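Local coordinates for protein coproheme decarboxylase (PDB 1VDH) that catalyses the peroxide-driven decarboxylation of Fe-coproporphyrin III to heme b, the last step of coproporphyrin-dependent heme synthesis, at residues L18-R22 with E90-S94; S105-Y109 with C143-M147. All coordinates share one frame; numbering follows the deposited sequence.

Interaction 1. Residues L18-R22 with E90-S94; sequences LHDFR and EARLS
R22 reaches from the strand to S94 on the helix and gives both terminal nitrogens to one oxygen: S94 OG lies 2.8 Å from R22 NH2 and 3.1 Å from R22 NH1. The acceptor is near the guanidinium plane, and the NH2 bond is the straighter of the two, with an N-H...O angle of 151°. On another edge of the same group D20 receives a side-on, two-nitrogen grip, R22 NE to D20 OD1 at 2.8 Å and R22 NH2 to D20 OD2 at 2.9 Å. NH2 therefore serves both partners, and two edges of the guanidinium are fixed. Bent at chi2 (-132°), the arginine chain sets the guanidinium between D20 and S94, while L93 rests over one face near its rim, L93 CD2 standing 4.0 Å from R22 NH2.

This polar knot is the tight part. Looser packing lies toward L18, whose CD2 meets E90 CB and E90 OE1, both at 3.8 Å, the two side chains crossing at about a right angle. E90 has its ionic partner outside the pair, in R104, and also accepts from G69 N of the second subunit. At the R22 NH1 end a single bound water accepts a weak hydrogen bond from R22 NH1 and donates to S94 O.

A methionine in place of R22 would probably leave the D20 carboxylate without its two-pronged partner and S94 OG without two donors. The axes of the two short segments come no nearer than 11.2 Å, a gap that R22 spans. The chemistry implies a buried polar bridge in which the D20 carboxylate probably offsets the arginine's charge and steadies the group that grips the serine.

Interaction 2. Residues S105-Y109 with C143-M147; sequences SYSFY and CFYPM
F108 and F144 meet across the space between two segments with no hydrogen bond between them: the segment axes pass 9.4 Å apart at 69°, so side chains alone make the contact. F108 can be traced outward. Its CB already touches the end of the opposing ring, F144 CZ, at 3.7 Å, and its CG meets the same F144 CZ at 3.7 Å. On one branch, F108 CD2 continues along F144, reaching CZ at 3.8 Å. The other branch leaves that ring for the proline, with F108 CE1 3.9 Å and the tip, F108 CZ, 4.0 Å from P146 CB. With CG anti to the backbone N (chi1 -158°), the phenyl is carried out from its strand and can span both partners. The two phenyl planes are inclined at 53°, an oblique pairing. Y106 flanks F108 two residues earlier: its CE2 comes to F144 CE1 at 4.1 Å, rim to rim, and its OH lies 3.8 Å from P146 CG.

Every close approach is thus apolar or ends on carbon. Y145, the predicted active-site tyrosine, P146 and M147 are all predicted to belong to the coproheme site; the CB atoms of Y145 and M147 point away from this contact, while P146 takes part in it, so the cluster probably backs part of that site. Within the curled antiparallel sheet, H19 of strand 10-24 stacks on F144, F233 of strand 227-237 lies beside Y106 and F144, and W196 touches both Y106 and P146, placing the contact among the strands of the barrel.

How the interactions relate
Both contacts are buried, but they lie on different sides of strand 10-24, a neighbour of 102-116 in the sheet. Residues L18, D20 and R22 send their side chains to helix 83-95 in interaction 1, whereas the intervening H19 and F21 turn toward the aromatic side where interaction 2 lies. The two are joined by probable backbone hydrogen bonds, H19 N to F108 O at 2.9 Å and F21 N to Y106 O at 3.0 Å. Interaction 2 is nearer the chain centre and is almost wholly carbon against carbon; interaction 1, farther out, links strand to helix through an arginine, held by an aspartate of its own strand, that hydrogen-bonds to a serine. Each also touches the second subunit.

Interaction 1. Residues L18-R22 with E90-S94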
ATOM      1  N   LEU A  18      -6.228   7.125 -22.933  1.00  6.98           N
ATOM      2  CA  LEU A  18      -5.564   6.038 -22.235  1.00  7.98           C
ATOM      3  C   LEU A  18      -4.097   6.369 -21.989  1.00  8.54           C
ATOM      4  O   LEU A  18      -3.352   6.683 -22.922  1.00  8.53           O
ATOM      5  CB  LEU A  18      -5.657   4.717 -23.007  1.00  8.19           C
ATOM      6  CG  LEU A  18      -4.848   3.565 -22.385  1.00 12.03           C
ATOM      7  CD1 LEU A  18      -5.431   3.180 -21.026  1.00 10.22           C
ATOM      8  CD2 LEU A  18      -4.834   2.357 -23.313  1.00  9.46           C
ATOM      9  N   HIS A  19      -3.711   6.371 -20.717  1.00  7.35           N
ATOM     10  CA  HIS A  19      -2.319   6.584 -20.343  1.00  7.06           C
ATOM     11  C   HIS A  19      -1.816   5.180 -20.065  1.00  6.60           C
ATOM     12  O   HIS A  19      -2.363   4.477 -19.218  1.00  7.27           O
ATOM     13  CB  HIS A  19      -2.194   7.427 -19.074  1.00  4.77           C
ATOM     14  CG  HIS A  19      -2.348   8.892 -19.310  1.00  5.32           C
ATOM     15  ND1 HIS A  19      -3.579   9.493 -19.465  1.00  4.91           N
ATOM     16  CD2 HIS A  19      -1.429   9.879 -19.409  1.00  4.31           C
ATOM     17  CE1 HIS A  19      -3.410  10.789 -19.647  1.00  5.30           C
ATOM     18  NE2 HIS A  19      -2.115  11.049 -19.618  1.00  2.78           N
ATOM     19  N   ASP A  20      -0.793   4.765 -20.796  1.00  7.30           N
ATOM     20  CA  ASP A  20      -0.237   3.432 -20.632  1.00  7.38           C
ATOM     21  C   ASP A  20       1.231   3.572 -20.256  1.00  7.95           C
ATOM     22  O   ASP A  20       2.079   3.818 -21.117  1.00  7.14           O
ATOM     23  CB  ASP A  20      -0.402   2.649 -21.948  1.00  8.92           C
ATOM     24  CG  ASP A  20       0.006   1.181 -21.838  1.00  9.26           C
ATOM     25  OD1 ASP A  20       0.698   0.781 -20.874  1.00  7.00           O
ATOM     26  OD2 ASP A  20      -0.364   0.416 -22.749  1.00 10.89           O
ATOM     27  N   PHE A  21       1.511   3.453 -18.959  1.00  6.43           N
ATOM     28  CA  PHE A  21       2.871   3.546 -18.434  1.00  6.29           C
ATOM     29  C   PHE A  21       3.494   2.165 -18.299  1.00  5.98           C
ATOM     30  O   PHE A  21       2.904   1.265 -17.696  1.00  7.41           O
ATOM     31  CB  PHE A  21       2.877   4.210 -17.050  1.00  5.59           C
ATOM     32  CG  PHE A  21       2.501   5.660 -17.064  1.00  4.61           C
ATOM     33  CD1 PHE A  21       3.460   6.636 -17.317  1.00  5.90           C
ATOM     34  CD2 PHE A  21       1.197   6.055 -16.780  1.00  6.68           C
ATOM     35  CE1 PHE A  21       3.133   7.982 -17.282  1.00  6.31           C
ATOM     36  CE2 PHE A  21       0.854   7.402 -16.744  1.00  8.20           C
ATOM     37  CZ  PHE A  21       1.823   8.369 -16.994  1.00  7.18           C
ATOM     38  N   ARG A  22       4.713   2.017 -18.805  1.00  5.77           N
ATOM     39  CA  ARG A  22       5.414   0.745 -18.730  1.00  6.64           C
ATOM     40  C   ARG A  22       6.867   0.931 -18.324  1.00  7.21           C
ATOM     41  O   ARG A  22       7.444   2.013 -18.500  1.00  6.15           O
ATOM     42  CB  ARG A  22       5.350   0.019 -20.078  1.00  8.55           C
ATOM     43  CG  ARG A  22       3.949  -0.049 -20.654  1.00  9.11           C
ATOM     44  CD  ARG A  22       3.585  -1.438 -21.116  1.00  8.24           C
ATOM     45  NE  ARG A  22       2.253  -1.432 -21.710  1.00  9.24           N
ATOM     46  CZ  ARG A  22       1.662  -2.488 -22.253  1.00  7.49           C
ATOM     47  NH1 ARG A  22       2.281  -3.661 -22.280  1.00  8.69           N
ATOM     48  NH2 ARG A  22       0.458  -2.357 -22.789  1.00  6.81           N
ATOM     49  N   GLU A  90      -4.086  -0.767 -26.989  1.00 14.95           N
ATOM     50  CA  GLU A  90      -3.528  -1.334 -25.776  1.00 15.02           C
ATOM     51  C   GLU A  90      -3.175  -2.814 -25.948  1.00 14.19           C
ATOM     52  O   GLU A  90      -2.101  -3.260 -25.536  1.00 12.18           O
ATOM     53  CB  GLU A  90      -4.543  -1.147 -24.651  1.00 15.26           C
ATOM     54  CG  GLU A  90      -4.180  -1.769 -23.337  1.00 16.33           C
ATOM     55  CD  GLU A  90      -5.238  -1.510 -22.291  1.00 14.05           C
ATOM     56  OE1 GLU A  90      -4.927  -0.812 -21.310  1.00 14.04           O
ATOM     57  OE2 GLU A  90      -6.382  -1.985 -22.460  1.00 14.90           O
ATOM     58  N   ALA A  91      -4.086  -3.571 -26.555  1.00 13.46           N
ATOM     59  CA  ALA A  91      -3.866  -4.996 -26.785  1.00 13.20           C
ATOM     60  C   ALA A  91      -2.753  -5.203 -27.814  1.00 12.52           C
ATOM     61  O   ALA A  91      -1.900  -6.067 -27.642  1.00 11.99           O
ATOM     62  CB  ALA A  91      -5.155  -5.662 -27.250  1.00 11.77           C
ATOM     63  N   ARG A  92      -2.763  -4.393 -28.869  1.00 13.28           N
ATOM     64  CA  ARG A  92      -1.749  -4.478 -29.920  1.00 14.49           C
ATOM     65  C   ARG A  92      -0.344  -4.250 -29.366  1.00 13.43           C
ATOM     66  O   ARG A  92       0.597  -4.952 -29.734  1.00 10.15           O
ATOM     67  CB  ARG A  92      -2.042  -3.472 -31.033  1.00 16.90           C
ATOM     68  CG  ARG A  92      -3.172  -3.876 -31.971  1.00 20.87           C
ATOM     69  CD  ARG A  92      -2.801  -5.103 -32.797  1.00 25.42           C
ATOM     70  NE  ARG A  92      -1.625  -4.876 -33.640  1.00 28.98           N
ATOM     71  CZ  ARG A  92      -1.633  -4.179 -34.774  1.00 30.52           C
ATOM     72  NH1 ARG A  92      -2.757  -3.630 -35.216  1.00 33.73           N
ATOM     73  NH2 ARG A  92      -0.515  -4.035 -35.474  1.00 31.29           N
ATOM     74  N   LEU A  93      -0.204  -3.266 -28.479  1.00 12.89           N
ATOM     75  CA  LEU A  93       1.096  -2.982 -27.878  1.00 12.27           C
ATOM     76  C   LEU A  93       1.524  -4.150 -26.996  1.00 11.63           C
ATOM     77  O   LEU A  93       2.661  -4.617 -27.075  1.00 10.96           O
ATOM     78  CB  LEU A  93       1.042  -1.692 -27.049  1.00 11.09           C
ATOM     79  CG  LEU A  93       2.326  -1.269 -26.323  1.00 11.21           C
ATOM     80  CD1 LEU A  93       3.487  -1.117 -27.308  1.00 10.94           C
ATOM     81  CD2 LEU A  93       2.079   0.025 -25.571  1.00  8.54           C
ATOM     82  N   SER A  94       0.594  -4.645 -26.185  1.00 11.51           N
ATOM     83  CA  SER A  94       0.883  -5.751 -25.283  1.00 12.61           C
ATOM     84  C   SER A  94       1.282  -7.052 -25.974  1.00 11.57           C
ATOM     85  O   SER A  94       2.055  -7.831 -25.418  1.00  9.82           O
ATOM     86  CB  SER A  94      -0.285  -5.985 -24.326  1.00 13.01           C
ATOM     87  OG  SER A  94      -0.289  -5.005 -23.296  1.00 14.33           O
TER
HETATM   88  O   HOH W   1       2.321  -6.998 -22.589  1.00 24.57           O

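Interaction 2. Residues S105-Y109 with C143-M147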
ATOM      1  N   SER A 105       3.363  -0.611 -15.399  1.00  9.57           N
ATOM      2  CA  SER A 105       3.544  -0.072 -14.054  1.00  9.70           C
ATOM      3  C   SER A 105       2.377   0.777 -13.562  1.00 10.00           C
ATOM      4  O   SER A 105       2.123   0.845 -12.359  1.00  9.71           O
ATOM      5  CB  SER A 105       4.853   0.717 -13.964  1.00  8.58           C
ATOM      6  OG  SER A 105       4.843   1.833 -14.832  1.00  6.41           O
ATOM      7  N   TYR A 106       1.688   1.439 -14.487  1.00  8.45           N
ATOM      8  CA  TYR A 106       0.543   2.282 -14.147  1.00  7.46           C
ATOM      9  C   TYR A 106      -0.253   2.562 -15.419  1.00  6.52           C
ATOM     10  O   TYR A 106       0.240   2.354 -16.530  1.00  8.04           O
ATOM     11  CB  TYR A 106       1.018   3.606 -13.519  1.00  7.86           C
ATOM     12  CG  TYR A 106      -0.078   4.409 -12.838  1.00  9.90           C
ATOM     13  CD1 TYR A 106      -0.702   3.936 -11.684  1.00 11.46           C
ATOM     14  CD2 TYR A 106      -0.495   5.639 -13.353  1.00 10.04           C
ATOM     15  CE1 TYR A 106      -1.717   4.669 -11.056  1.00 12.87           C
ATOM     16  CE2 TYR A 106      -1.507   6.379 -12.733  1.00 11.36           C
ATOM     17  CZ  TYR A 106      -2.109   5.888 -11.588  1.00 13.35           C
ATOM     18  OH  TYR A 106      -3.099   6.619 -10.970  1.00 16.31           O
ATOM     19  N   SER A 107      -1.490   3.013 -15.252  1.00  6.05           N
ATOM     20  CA  SER A 107      -2.350   3.333 -16.386  1.00  5.83           C
ATOM     21  C   SER A 107      -3.514   4.176 -15.904  1.00  7.06           C
ATOM     22  O   SER A 107      -3.763   4.274 -14.701  1.00  5.49           O
ATOM     23  CB  SER A 107      -2.884   2.054 -17.053  1.00  4.54           C
ATOM     24  OG  SER A 107      -3.904   1.451 -16.274  1.00  5.69           O
ATOM     25  N   PHE A 108      -4.223   4.791 -16.847  1.00  5.68           N
ATOM     26  CA  PHE A 108      -5.368   5.616 -16.506  1.00  7.85           C
ATOM     27  C   PHE A 108      -6.294   5.712 -17.707  1.00  8.31           C
ATOM     28  O   PHE A 108      -5.849   5.971 -18.827  1.00  9.23           O
ATOM     29  CB  PHE A 108      -4.924   7.021 -16.083  1.00  7.49           C
ATOM     30  CG  PHE A 108      -5.935   7.749 -15.233  1.00  6.80           C
ATOM     31  CD1 PHE A 108      -6.163   7.357 -13.918  1.00  6.69           C
ATOM     32  CD2 PHE A 108      -6.653   8.827 -15.745  1.00  5.40           C
ATOM     33  CE1 PHE A 108      -7.094   8.027 -13.121  1.00  5.23           C
ATOM     34  CE2 PHE A 108      -7.584   9.505 -14.960  1.00  6.47           C
ATOM     35  CZ  PHE A 108      -7.807   9.104 -13.642  1.00  4.68           C
ATOM     36  N   TYR A 109      -7.568   5.421 -17.479  1.00  7.63           N
ATOM     37  CA  TYR A 109      -8.570   5.506 -18.530  1.00  9.09           C
ATOM     38  C   TYR A 109      -9.496   6.662 -18.173  1.00  9.32           C
ATOM     39  O   TYR A 109     -10.072   6.696 -17.083  1.00  9.43           O
ATOM     40  CB  TYR A 109      -9.359   4.201 -18.658  1.00  7.74           C
ATOM     41  CG  TYR A 109     -10.571   4.323 -19.557  1.00  8.28           C
ATOM     42  CD1 TYR A 109     -11.817   3.853 -19.143  1.00  7.77           C
ATOM     43  CD2 TYR A 109     -10.479   4.937 -20.813  1.00  7.96           C
ATOM     44  CE1 TYR A 109     -12.943   3.990 -19.952  1.00  8.53           C
ATOM     45  CE2 TYR A 109     -11.602   5.080 -21.628  1.00  8.36           C
ATOM     46  CZ  TYR A 109     -12.830   4.603 -21.190  1.00  8.04           C
ATOM     47  OH  TYR A 109     -13.951   4.738 -21.982  1.00  7.33           O
ATOM     48  N   CYS A 143       3.401  16.326 -18.244  1.00  6.11           N
ATOM     49  CA  CYS A 143       3.222  16.138 -16.813  1.00  6.79           C
ATOM     50  C   CYS A 143       1.824  15.561 -16.661  1.00  6.97           C
ATOM     51  O   CYS A 143       0.849  16.173 -17.108  1.00  5.71           O
ATOM     52  CB  CYS A 143       3.292  17.458 -16.042  1.00  7.17           C
ATOM     53  SG  CYS A 143       2.656  17.342 -14.317  1.00  8.52           S
ATOM     54  N   PHE A 144       1.734  14.355 -16.111  1.00  5.60           N
ATOM     55  CA  PHE A 144       0.437  13.730 -15.886  1.00  5.61           C
ATOM     56  C   PHE A 144       0.226  13.428 -14.417  1.00  6.32           C
ATOM     57  O   PHE A 144       1.124  12.919 -13.744  1.00  6.64           O
ATOM     58  CB  PHE A 144       0.283  12.406 -16.653  1.00  5.82           C
ATOM     59  CG  PHE A 144      -0.917  11.597 -16.206  1.00  6.61           C
ATOM     60  CD1 PHE A 144      -0.760  10.498 -15.358  1.00  5.47           C
ATOM     61  CD2 PHE A 144      -2.204  11.985 -16.563  1.00  5.04           C
ATOM     62  CE1 PHE A 144      -1.867   9.808 -14.868  1.00  6.04           C
ATOM     63  CE2 PHE A 144      -3.321  11.303 -16.079  1.00  6.33           C
ATOM     64  CZ  PHE A 144      -3.153  10.212 -15.227  1.00  4.04           C
ATOM     65  N   TYR A 145      -0.987  13.686 -13.947  1.00  6.52           N
ATOM     66  CA  TYR A 145      -1.359  13.385 -12.574  1.00  6.32           C
ATOM     67  C   TYR A 145      -2.868  13.298 -12.456  1.00  7.23           C
ATOM     68  O   TYR A 145      -3.593  14.002 -13.163  1.00  6.78           O
ATOM     69  CB  TYR A 145      -0.826  14.441 -11.596  1.00  8.77           C
ATOM     70  CG  TYR A 145      -1.379  15.837 -11.794  1.00  8.46           C
ATOM     71  CD1 TYR A 145      -2.474  16.287 -11.054  1.00  9.64           C
ATOM     72  CD2 TYR A 145      -0.777  16.722 -12.684  1.00  9.15           C
ATOM     73  CE1 TYR A 145      -2.952  17.588 -11.195  1.00  9.68           C
ATOM     74  CE2 TYR A 145      -1.247  18.022 -12.832  1.00  8.88           C
ATOM     75  CZ  TYR A 145      -2.333  18.446 -12.085  1.00 10.08           C
ATOM     76  OH  TYR A 145      -2.793  19.731 -12.236  1.00 12.64           O
ATOM     77  N   PRO A 146      -3.360  12.335 -11.665  1.00  6.78           N
ATOM     78  CA  PRO A 146      -4.798  12.175 -11.466  1.00  6.31           C
ATOM     79  C   PRO A 146      -5.166  12.944 -10.191  1.00  7.56           C
ATOM     80  O   PRO A 146      -4.287  13.277  -9.384  1.00  8.22           O
ATOM     81  CB  PRO A 146      -4.940  10.667 -11.282  1.00  8.09           C
ATOM     82  CG  PRO A 146      -3.717  10.323 -10.499  1.00  5.30           C
ATOM     83  CD  PRO A 146      -2.628  11.148 -11.180  1.00  7.35           C
ATOM     84  N   MET A 147      -6.449  13.229 -10.005  1.00  6.70           N
ATOM     85  CA  MET A 147      -6.880  13.953  -8.813  1.00  6.25           C
ATOM     86  C   MET A 147      -8.372  13.799  -8.565  1.00  5.95           C
ATOM     87  O   MET A 147      -9.122  13.404  -9.459  1.00  4.39           O
ATOM     88  CB  MET A 147      -6.537  15.451  -8.934  1.00  7.52           C
ATOM     89  CG  MET A 147      -7.306  16.207 -10.022  1.00 11.42           C
ATOM     90  SD  MET A 147      -6.895  17.987 -10.083  1.00 13.02           S
ATOM     91  CE  MET A 147      -7.763  18.592  -8.646  1.00 14.26           C
TER